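Local structure of DNA ligase (Alteromonas mediterranea, 6GDR) at residues F61-W75 with W125-V137. The protein probably seals nicks in DNA, as an ATP-dependent ligase of the compact Lig E type, and binds adenosine monophosphate in its nucleotide pocket. Residues are numbered along the deposited sequence; the frame is centred on the assembly and turned at random.
Sequences FTANWPKATIDGELW and WAKVRFMAFDMPV. Unlike the reference sequence in segment 125-137: Val128 (reference Ile). With AMP (adenosine monophosphate), chain G.
The Phe130 ring reaches over Gly72, its CZ 3.5 Å from Gly72 N, and takes the space a side chain there would need. With CG anti to the backbone N (chi1 178°) the ring runs out over this neighbouring strand, where Ile70 CG2 and Leu74 CD2 wedge against its rim in the ring plane. Trp65 leans obliquely over one face, CZ3 near the rim of the ring and CH2 3.3 Å from Phe130 CB, the ring planes 42° apart. Cutting Phe130 back to an alanine is likely to open a gap between Trp65 and Gly72 and leave Ile70 CG2 and Leu74 CD2 without the ring edge they pack on. Farther along this layer, the edge of Trp125 points into the face of Phe61 in a T-shaped pair, CE3 sitting 3.6 Å above the ring plane, while Val128 CG1 packs on Phe61 CZ.

The antiparallel strands 70-75 and 129-134 are joined by paired backbone bonds between Glu73 and Met131 and between Trp75 and Arg129. A classic beta bulge sets Phe133 and Asp134 both opposite Asp71, whose O accepts Phe133 N at 3.1 Å. The Phe133 ring lies between Asp71 O over one face and the adenine of AMP over the other, while Glu73 OE1 accepts the ribose O2' at 3.1 Å. Glu73 and Phe133 thus bring this strand pair into the AMP pocket.

Phe161 touches Phe130, Ile70 and Trp65; both strands are interior to a five-stranded mixed sheet, with 38-42 beside 70-75 and 161-163 beside 129-134, and helix 142-154 packs against Met135.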
loop_
_atom_site.group_PDB
_atom_site.type_symbol
_atom_site.label_atom_id
_atom_site.label_comp_id
_atom_site.label_asym_id
_atom_site.label_seq_id
_atom_site.Cartn_x
_atom_site.Cartn_y
_atom_site.Cartn_z
ATOM N N PHE D 61 14.197 18.763 -4.254
ATOM C CA PHE D 61 13.249 17.701 -4.564
ATOM C C PHE D 61 11.871 18.259 -4.895
ATOM O O PHE D 61 11.124 17.648 -5.669
ATOM C CB PHE D 61 13.159 16.727 -3.388
ATOM C CG PHE D 61 12.436 15.451 -3.711
ATOM C CD1 PHE D 61 13.116 14.376 -4.256
ATOM C CD2 PHE D 61 11.079 15.325 -3.467
ATOM C CE1 PHE D 61 12.457 13.199 -4.554
ATOM C CE2 PHE D 61 10.414 14.151 -3.763
ATOM C CZ PHE D 61 11.105 13.087 -4.308
ATOM N N THR D 62 11.520 19.414 -4.329
ATOM C CA THR D 62 10.217 20.031 -4.542
ATOM C C THR D 62 10.307 21.327 -5.337
ATOM O O THR D 62 9.292 22.013 -5.502
ATOM C CB THR D 62 9.534 20.302 -3.198
ATOM O OG1 THR D 62 10.258 21.313 -2.486
ATOM C CG2 THR D 62 9.480 19.036 -2.356
ATOM N N ALA D 63 11.490 21.679 -5.834
ATOM C CA ALA D 63 11.658 22.932 -6.554
ATOM C C ALA D 63 10.769 22.964 -7.790
ATOM O O ALA D 63 10.758 22.023 -8.588
ATOM C CB ALA D 63 13.121 23.119 -6.950
ATOM N N ASN D 64 10.016 24.054 -7.937
ATOM C CA ASN D 64 9.165 24.324 -9.093
ATOM C C ASN D 64 7.946 23.414 -9.165
ATOM O O ASN D 64 7.276 23.374 -10.205
ATOM C CB ASN D 64 9.949 24.221 -10.408
ATOM C CG ASN D 64 11.106 25.199 -10.473
ATOM O OD1 ASN D 64 12.262 24.805 -10.620
ATOM N ND2 ASN D 64 10.796 26.487 -10.363
ATOM N N TRP D 65 7.628 22.686 -8.094
ATOM C CA TRP D 65 6.415 21.888 -8.087
ATOM C C TRP D 65 5.191 22.802 -8.160
ATOM O O TRP D 65 5.267 23.985 -7.823
ATOM C CB TRP D 65 6.344 21.022 -6.828
ATOM C CG TRP D 65 7.176 19.776 -6.891
ATOM C CD1 TRP D 65 8.234 19.533 -7.718
ATOM C CD2 TRP D 65 7.010 18.596 -6.095
ATOM N NE1 TRP D 65 8.739 18.277 -7.483
ATOM C CE2 TRP D 65 8.005 17.681 -6.492
ATOM C CE3 TRP D 65 6.117 18.226 -5.085
ATOM C CZ2 TRP D 65 8.133 16.420 -5.913
ATOM C CZ3 TRP D 65 6.244 16.975 -4.513
ATOM C CH2 TRP D 65 7.244 16.086 -4.927
ATOM N N PRO D 66 4.050 22.274 -8.603
ATOM C CA PRO D 66 2.838 23.101 -8.668
ATOM C C PRO D 66 2.449 23.639 -7.299
ATOM O O PRO D 66 2.917 23.175 -6.256
ATOM C CB PRO D 66 1.775 22.137 -9.209
ATOM C CG PRO D 66 2.543 21.067 -9.901
ATOM C CD PRO D 66 3.821 20.920 -9.138
ATOM N N LYS D 67 1.573 24.640 -7.315
ATOM C CA LYS D 67 1.058 25.256 -6.093
ATOM C C LYS D 67 -0.376 24.799 -5.830
ATOM O O LYS D 67 -1.309 25.593 -5.709
ATOM C CB LYS D 67 1.143 26.777 -6.196
ATOM C CG LYS D 67 2.563 27.324 -6.322
ATOM C CD LYS D 67 3.414 27.053 -5.083
ATOM C CE LYS D 67 2.852 27.740 -3.845
ATOM N NZ LYS D 67 3.775 27.644 -2.681
ATOM N N ALA D 68 -0.538 23.480 -5.739
ATOM C CA ALA D 68 -1.836 22.869 -5.501
ATOM C C ALA D 68 -1.662 21.692 -4.552
ATOM O O ALA D 68 -0.544 21.308 -4.200
ATOM C CB ALA D 68 -2.490 22.414 -6.812
ATOM N N THR D 69 -2.790 21.121 -4.137
ATOM C CA THR D 69 -2.790 19.968 -3.247
ATOM C C THR D 69 -2.850 18.690 -4.073
ATOM O O THR D 69 -3.749 18.522 -4.903
ATOM C CB THR D 69 -3.970 20.031 -2.275
ATOM O OG1 THR D 69 -3.935 21.272 -1.561
ATOM C CG2 THR D 69 -3.906 18.881 -1.275
ATOM N N ILE D 70 -1.889 17.795 -3.847
ATOM C CA ILE D 70 -1.749 16.576 -4.637
ATOM C C ILE D 70 -1.384 15.426 -3.708
ATOM O O ILE D 70 -0.552 15.581 -2.808
ATOM C CB ILE D 70 -0.684 16.737 -5.745
ATOM C CG1 ILE D 70 -1.040 17.908 -6.670
ATOM C CG2 ILE D 70 -0.552 15.445 -6.548
ATOM C CD1 ILE D 70 0.052 18.275 -7.658
ATOM N N ASP D 71 -2.007 14.272 -3.933
ATOM C CA ASP D 71 -1.671 13.040 -3.230
ATOM C C ASP D 71 -0.816 12.169 -4.140
ATOM O O ASP D 71 -1.131 12.005 -5.323
ATOM C CB ASP D 71 -2.932 12.284 -2.808
ATOM C CG ASP D 71 -3.629 12.923 -1.623
ATOM O OD1 ASP D 71 -2.938 13.562 -0.801
ATOM O OD2 ASP D 71 -4.864 12.783 -1.511
ATOM N N GLY D 72 0.260 11.611 -3.585
ATOM C CA GLY D 72 1.179 10.819 -4.377
ATOM C C GLY D 72 1.873 9.766 -3.543
ATOM O O GLY D 72 1.722 9.703 -2.319
ATOM N N GLU D 73 2.642 8.929 -4.234
ATOM C CA GLU D 73 3.373 7.826 -3.623
ATOM C C GLU D 73 4.861 8.040 -3.865
ATOM O O GLU D 73 5.333 7.917 -5.000
ATOM C CB GLU D 73 2.920 6.488 -4.203
ATOM C CG GLU D 73 3.345 5.284 -3.382
ATOM C CD GLU D 73 2.504 5.107 -2.136
ATOM O OE1 GLU D 73 1.446 5.763 -2.033
ATOM O OE2 GLU D 73 2.899 4.313 -1.259
ATOM N N LEU D 74 5.599 8.364 -2.805
ATOM C CA LEU D 74 7.050 8.450 -2.904
ATOM C C LEU D 74 7.613 7.054 -3.135
ATOM O O LEU D 74 7.439 6.160 -2.301
ATOM C CB LEU D 74 7.635 9.076 -1.641
ATOM C CG LEU D 74 7.205 10.519 -1.372
ATOM C CD1 LEU D 74 7.732 10.992 -0.029
ATOM C CD2 LEU D 74 7.678 11.444 -2.484
ATOM N N TRP D 75 8.291 6.869 -4.266
ATOM C CA TRP D 75 8.581 5.535 -4.765
ATOM C C TRP D 75 9.816 5.588 -5.652
ATOM O O TRP D 75 10.052 6.575 -6.354
ATOM C CB TRP D 75 7.372 4.988 -5.535
ATOM C CG TRP D 75 7.522 3.609 -6.096
ATOM C CD1 TRP D 75 7.481 2.432 -5.408
ATOM C CD2 TRP D 75 7.699 3.263 -7.475
ATOM N NE1 TRP D 75 7.634 1.374 -6.272
ATOM C CE2 TRP D 75 7.770 1.858 -7.546
ATOM C CE3 TRP D 75 7.811 4.005 -8.654
ATOM C CZ2 TRP D 75 7.948 1.179 -8.751
ATOM C CZ3 TRP D 75 7.991 3.330 -9.849
ATOM C CH2 TRP D 75 8.058 1.932 -9.888
ATOM N N TRP D 125 17.728 11.044 -1.793
ATOM C CA TRP D 125 16.511 11.310 -2.550
ATOM C C TRP D 125 16.748 11.384 -4.052
ATOM O O TRP D 125 15.799 11.666 -4.791
ATOM C CB TRP D 125 15.883 12.622 -2.076
ATOM C CG TRP D 125 15.411 12.593 -0.657
ATOM C CD1 TRP D 125 16.184 12.497 0.465
ATOM C CD2 TRP D 125 14.054 12.672 -0.204
ATOM N NE1 TRP D 125 15.392 12.505 1.588
ATOM C CE2 TRP D 125 14.080 12.612 1.204
ATOM C CE3 TRP D 125 12.821 12.784 -0.851
ATOM C CZ2 TRP D 125 12.922 12.662 1.974
ATOM C CZ3 TRP D 125 11.671 12.832 -0.085
ATOM C CH2 TRP D 125 11.730 12.771 1.313
ATOM N N ALA D 126 17.975 11.144 -4.519
ATOM C CA ALA D 126 18.280 11.328 -5.935
ATOM C C ALA D 126 17.365 10.481 -6.811
ATOM O O ALA D 126 16.822 10.966 -7.811
ATOM C CB ALA D 126 19.747 10.988 -6.198
ATOM N N LYS D 127 17.177 9.212 -6.450
ATOM C CA LYS D 127 16.388 8.282 -7.247
ATOM C C LYS D 127 14.979 8.086 -6.694
ATOM O O LYS D 127 14.333 7.079 -7.001
ATOM C CB LYS D 127 17.117 6.941 -7.353
ATOM C CG LYS D 127 18.328 6.981 -8.281
ATOM C CD LYS D 127 17.913 6.920 -9.747
ATOM C CE LYS D 127 18.985 7.489 -10.667
ATOM N NZ LYS D 127 18.803 8.949 -10.911
ATOM N N VAL D 128 14.490 9.031 -5.895
ATOM C CA VAL D 128 13.122 9.010 -5.396
ATOM C C VAL D 128 12.269 9.888 -6.296
ATOM O O VAL D 128 12.729 10.905 -6.829
ATOM C CB VAL D 128 13.049 9.483 -3.929
ATOM C CG1 VAL D 128 11.603 9.560 -3.452
ATOM C CG2 VAL D 128 13.851 8.550 -3.034
ATOM N N ARG D 129 11.008 9.493 -6.469
ATOM C CA ARG D 129 10.067 10.242 -7.286
ATOM C C ARG D 129 8.727 10.325 -6.568
ATOM O O ARG D 129 8.396 9.493 -5.721
ATOM C CB ARG D 129 9.885 9.601 -8.670
ATOM C CG ARG D 129 11.127 9.655 -9.544
ATOM C CD ARG D 129 10.792 9.357 -10.995
ATOM N NE ARG D 129 10.332 7.984 -11.183
ATOM C CZ ARG D 129 9.752 7.532 -12.290
ATOM N NH1 ARG D 129 9.369 6.265 -12.368
ATOM N NH2 ARG D 129 9.546 8.346 -13.318
ATOM N N PHE D 130 7.957 11.350 -6.925
ATOM C CA PHE D 130 6.631 11.585 -6.356
ATOM C C PHE D 130 5.608 11.152 -7.399
ATOM O O PHE D 130 5.237 11.915 -8.292
ATOM C CB PHE D 130 6.467 13.048 -5.962
ATOM C CG PHE D 130 5.106 13.385 -5.421
ATOM C CD1 PHE D 130 4.782 13.106 -4.105
ATOM C CD2 PHE D 130 4.156 13.990 -6.226
ATOM C CE1 PHE D 130 3.531 13.419 -3.603
ATOM C CE2 PHE D 130 2.905 14.304 -5.731
ATOM C CZ PHE D 130 2.593 14.020 -4.417
ATOM N N MET D 131 5.151 9.907 -7.281
ATOM C CA MET D 131 4.217 9.320 -8.241
ATOM C C MET D 131 2.804 9.746 -7.860
ATOM O O MET D 131 2.092 9.049 -7.136
ATOM C CB MET D 131 4.358 7.804 -8.263
ATOM C CG MET D 131 5.799 7.312 -8.365
ATOM S SD MET D 131 6.666 7.918 -9.826
ATOM C CE MET D 131 5.689 7.192 -11.139
ATOM N N ALA D 132 2.392 10.910 -8.356
ATOM C CA ALA D 132 1.069 11.433 -8.043
ATOM C C ALA D 132 -0.014 10.553 -8.656
ATOM O O ALA D 132 0.125 10.061 -9.779
ATOM C CB ALA D 132 0.931 12.866 -8.554
ATOM N N PHE D 133 -1.104 10.356 -7.908
ATOM C CA PHE D 133 -2.209 9.526 -8.369
ATOM C C PHE D 133 -3.587 10.148 -8.193
ATOM O O PHE D 133 -4.562 9.571 -8.686
ATOM C CB PHE D 133 -2.195 8.162 -7.656
ATOM C CG PHE D 133 -2.128 8.251 -6.157
ATOM C CD1 PHE D 133 -3.266 8.509 -5.412
ATOM C CD2 PHE D 133 -0.929 8.057 -5.492
ATOM C CE1 PHE D 133 -3.207 8.584 -4.031
ATOM C CE2 PHE D 133 -0.864 8.130 -4.114
ATOM C CZ PHE D 133 -2.005 8.394 -3.383
ATOM N N ASP D 134 -3.711 11.289 -7.518
ATOM C CA ASP D 134 -5.017 11.913 -7.361
ATOM C C ASP D 134 -4.844 13.305 -6.770
ATOM O O ASP D 134 -3.787 13.645 -6.229
ATOM C CB ASP D 134 -5.940 11.072 -6.471
ATOM C CG ASP D 134 -7.407 11.419 -6.652
ATOM O OD1 ASP D 134 -7.714 12.308 -7.473
ATOM O OD2 ASP D 134 -8.254 10.800 -5.973
ATOM N N MET D 135 -5.903 14.105 -6.888
ATOM C CA MET D 135 -5.987 15.415 -6.262
ATOM C C MET D 135 -7.269 15.444 -5.437
ATOM O O MET D 135 -8.329 15.025 -5.933
ATOM C CB MET D 135 -5.999 16.541 -7.305
ATOM C CG MET D 135 -4.768 16.577 -8.195
ATOM S SD MET D 135 -4.848 17.856 -9.470
ATOM C CE MET D 135 -4.816 19.345 -8.474
ATOM N N PRO D 136 -7.229 15.923 -4.181
ATOM C CA PRO D 136 -8.420 15.917 -3.321
ATOM C C PRO D 136 -9.396 17.052 -3.633
ATOM O O PRO D 136 -9.834 17.781 -2.743
ATOM C CB PRO D 136 -7.823 16.047 -1.918
ATOM C CG PRO D 136 -6.603 16.869 -2.122
ATOM C CD PRO D 136 -6.066 16.511 -3.491
ATOM N N VAL D 137 -9.747 17.191 -4.908
ATOM C CA VAL D 137 -10.618 18.273 -5.353
ATOM C C VAL D 137 -12.073 17.876 -5.144
ATOM O O VAL D 137 -12.458 16.718 -5.352
ATOM C CB VAL D 137 -10.332 18.615 -6.826
ATOM C CG1 VAL D 137 -11.413 19.526 -7.402
ATOM C CG2 VAL D 137 -8.964 19.272 -6.951
HETATM P P AMP G . -3.365 0.290 1.616
HETATM O O1P AMP G . -2.111 0.096 0.794
HETATM O O2P AMP G . -4.241 -0.907 1.902
HETATM O "O5'" AMP G . -4.264 1.411 0.890
HETATM C "C5'" AMP G . -3.913 1.847 -0.420
HETATM C "C4'" AMP G . -2.721 2.798 -0.352
HETATM O "O4'" AMP G . -1.824 2.534 -1.435
HETATM C "C3'" AMP G . -3.090 4.271 -0.420
HETATM O "O3'" AMP G . -2.837 4.893 0.844
HETATM C "C2'" AMP G . -2.217 4.862 -1.509
HETATM O "O2'" AMP G . -1.486 5.994 -1.036
HETATM C "C1'" AMP G . -1.252 3.754 -1.914
HETATM N N9 AMP G . -0.972 3.622 -3.371
HETATM C C8 AMP G . 0.204 3.161 -3.841
HETATM N N7 AMP G . 0.213 3.132 -5.196
HETATM C C5 AMP G . -0.978 3.586 -5.616
HETATM C C6 AMP G . -1.621 3.809 -6.930
HETATM N N6 AMP G . -0.958 3.529 -8.072
HETATM N N1 AMP G . -2.879 4.295 -6.948
HETATM C C2 AMP G . -3.545 4.574 -5.812
HETATM N N3 AMP G . -3.017 4.391 -4.586
HETATM C C4 AMP G . -1.761 3.912 -4.416
#